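Local structure of precorrin-8x Methyl Mutase (Thermus thermophilus, 1V9C) at the interface of chains A and B. The protein catalyses the methyl-shifting isomerisation of precorrin-8X in the biosynthesis of adenosylcobalamin. Numbering follows the deposited sequence. Chains: chain A/B, Precorrin-8x Methyl Mutase.

The interface of chains A and B. Residues chain A 75, 79, 190-191, 194; chain B 75, 78-79, 191, 194.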
loop_
_atom_site.group_PDB
_atom_site.type_symbol
_atom_site.label_atom_id
_atom_site.label_comp_id
_atom_site.label_asym_id
_atom_site.label_seq_id
_atom_site.Cartn_x
_atom_site.Cartn_y
_atom_site.Cartn_z
ATOM N N MET A 75 3.130 -6.644 -2.682
ATOM C CA MET A 75 2.882 -5.668 -1.628
ATOM C C MET A 75 1.818 -6.233 -0.679
ATOM O O MET A 75 1.884 -6.049 0.535
ATOM C CB MET A 75 2.394 -4.344 -2.235
ATOM C CG MET A 75 2.212 -3.230 -1.214
ATOM S SD MET A 75 2.215 -1.513 -1.882
ATOM C CE MET A 75 2.827 -1.734 -3.462
ATOM N N GLY A 79 2.491 -7.549 3.160
ATOM C CA GLY A 79 1.720 -6.691 4.039
ATOM C C GLY A 79 0.963 -7.481 5.081
ATOM O O GLY A 79 0.625 -6.971 6.153
ATOM N N SER A 190 -3.576 -2.281 -2.885
ATOM C CA SER A 190 -2.972 -3.240 -1.943
ATOM C C SER A 190 -3.261 -2.933 -0.484
ATOM O O SER A 190 -3.537 -3.833 0.310
ATOM C CB SER A 190 -1.462 -3.289 -2.132
ATOM O OG SER A 190 -1.152 -3.679 -3.451
ATOM N N THR A 191 -3.206 -1.658 -0.121
ATOM C CA THR A 191 -3.481 -1.297 1.263
ATOM C C THR A 191 -4.918 -1.615 1.695
ATOM O O THR A 191 -5.160 -1.973 2.841
ATOM C CB THR A 191 -3.198 0.194 1.518
ATOM O OG1 THR A 191 -1.787 0.426 1.451
ATOM C CG2 THR A 191 -3.703 0.604 2.891
ATOM N N VAL A 194 -5.115 -5.464 2.058
ATOM C CA VAL A 194 -4.443 -5.870 3.297
ATOM C C VAL A 194 -5.275 -5.503 4.519
ATOM O O VAL A 194 -5.431 -6.305 5.441
ATOM C CB VAL A 194 -3.034 -5.211 3.446
ATOM C CG1 VAL A 194 -2.429 -5.577 4.806
ATOM C CG2 VAL A 194 -2.112 -5.668 2.321
ATOM N N MET B 75 5.643 -3.506 3.259
ATOM C CA MET B 75 4.822 -3.247 2.070
ATOM C C MET B 75 5.579 -2.323 1.124
ATOM O O MET B 75 5.544 -2.498 -0.092
ATOM C CB MET B 75 3.476 -2.601 2.446
ATOM C CG MET B 75 2.457 -3.582 2.983
ATOM S SD MET B 75 0.775 -2.911 3.033
ATOM C CE MET B 75 0.243 -3.146 1.354
ATOM N N CYS B 78 8.553 -4.367 -0.370
ATOM C CA CYS B 78 8.093 -5.288 -1.398
ATOM C C CYS B 78 7.359 -4.576 -2.520
ATOM O O CYS B 78 7.397 -5.016 -3.666
ATOM C CB CYS B 78 7.196 -6.371 -0.799
ATOM S SG CYS B 78 8.015 -7.509 0.368
ATOM N N GLY B 79 6.699 -3.471 -2.196
ATOM C CA GLY B 79 5.989 -2.738 -3.223
ATOM C C GLY B 79 6.928 -2.271 -4.318
ATOM O O GLY B 79 6.574 -2.255 -5.494
ATOM N N THR B 191 1.617 2.922 -0.171
ATOM C CA THR B 191 1.402 3.117 -1.592
ATOM C C THR B 191 1.883 4.486 -2.086
ATOM O O THR B 191 2.363 4.621 -3.213
ATOM C CB THR B 191 -0.083 2.931 -1.951
ATOM O OG1 THR B 191 -0.477 1.584 -1.651
ATOM C CG2 THR B 191 -0.293 3.189 -3.412
ATOM N N VAL B 194 5.872 4.335 -2.173
ATOM C CA VAL B 194 6.295 3.535 -3.326
ATOM C C VAL B 194 6.124 4.333 -4.640
ATOM O O VAL B 194 7.051 4.447 -5.439
ATOM C CB VAL B 194 5.484 2.203 -3.405
ATOM C CG1 VAL B 194 5.786 1.474 -4.710
ATOM C CG2 VAL B 194 5.812 1.307 -2.199
HETATM O O HOH W 1 -1.282 3.193 1.084
HETATM O O HOH W 2 -3.196 0.661 -1.996
#
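Every residue of this patch is helical: the short helix 74-79 of each chain faces its two-fold mate, and the first turns of the helices starting at residue 190 lie alongside. In this CobH/CbiC-family mutase the pair illustrates how a symmetric, probably biological, dimer contact can be built from asymmetric rotamers. A:Met75 holds CG anti to the backbone N (chi1 -176°), whereas B:Met75 holds it beside the N and anti to the carbonyl carbon (chi1 -78°), and the two side chains cross at about a right angle. Where they cross, the B:Met75 methyl CE presses tightly on A:Met75 CG at 3.2 Å. Both methionine side chains bend at chi3; in A:Met75 the bend (-14°) folds the methyl CE onto the bare CA of B:Gly79 at 3.3 Å, a tight fit, while B:Met75 lays its CG, rather than its methyl, against A:Gly79 CA at 3.4 Å. Tip to tip, B:Met75 CE meets A:Val194 CG2 at 3.6 Å. An alanine in place of B:Met75 would remove CG, SD and CE, and would probably leave A:Met75, A:Gly79 and A:Val194 less well packed. No direct polar bond crosses here; the threonines communicate through water. Crossing obliquely, A:Thr191 OG1 and B:Thr191 OG1 stand 3.6 Å apart, too far for a direct bond. Water 1 takes up A:Thr191 OG1 at 2.8 Å and the B:Thr191 backbone N, while water 2 accepts from A:Thr191 N (3.0 Å) and lies 2.9 Å from B:Thr191 OG1, so each water pairs one chain's hydroxyl with the other's amide at a helix start.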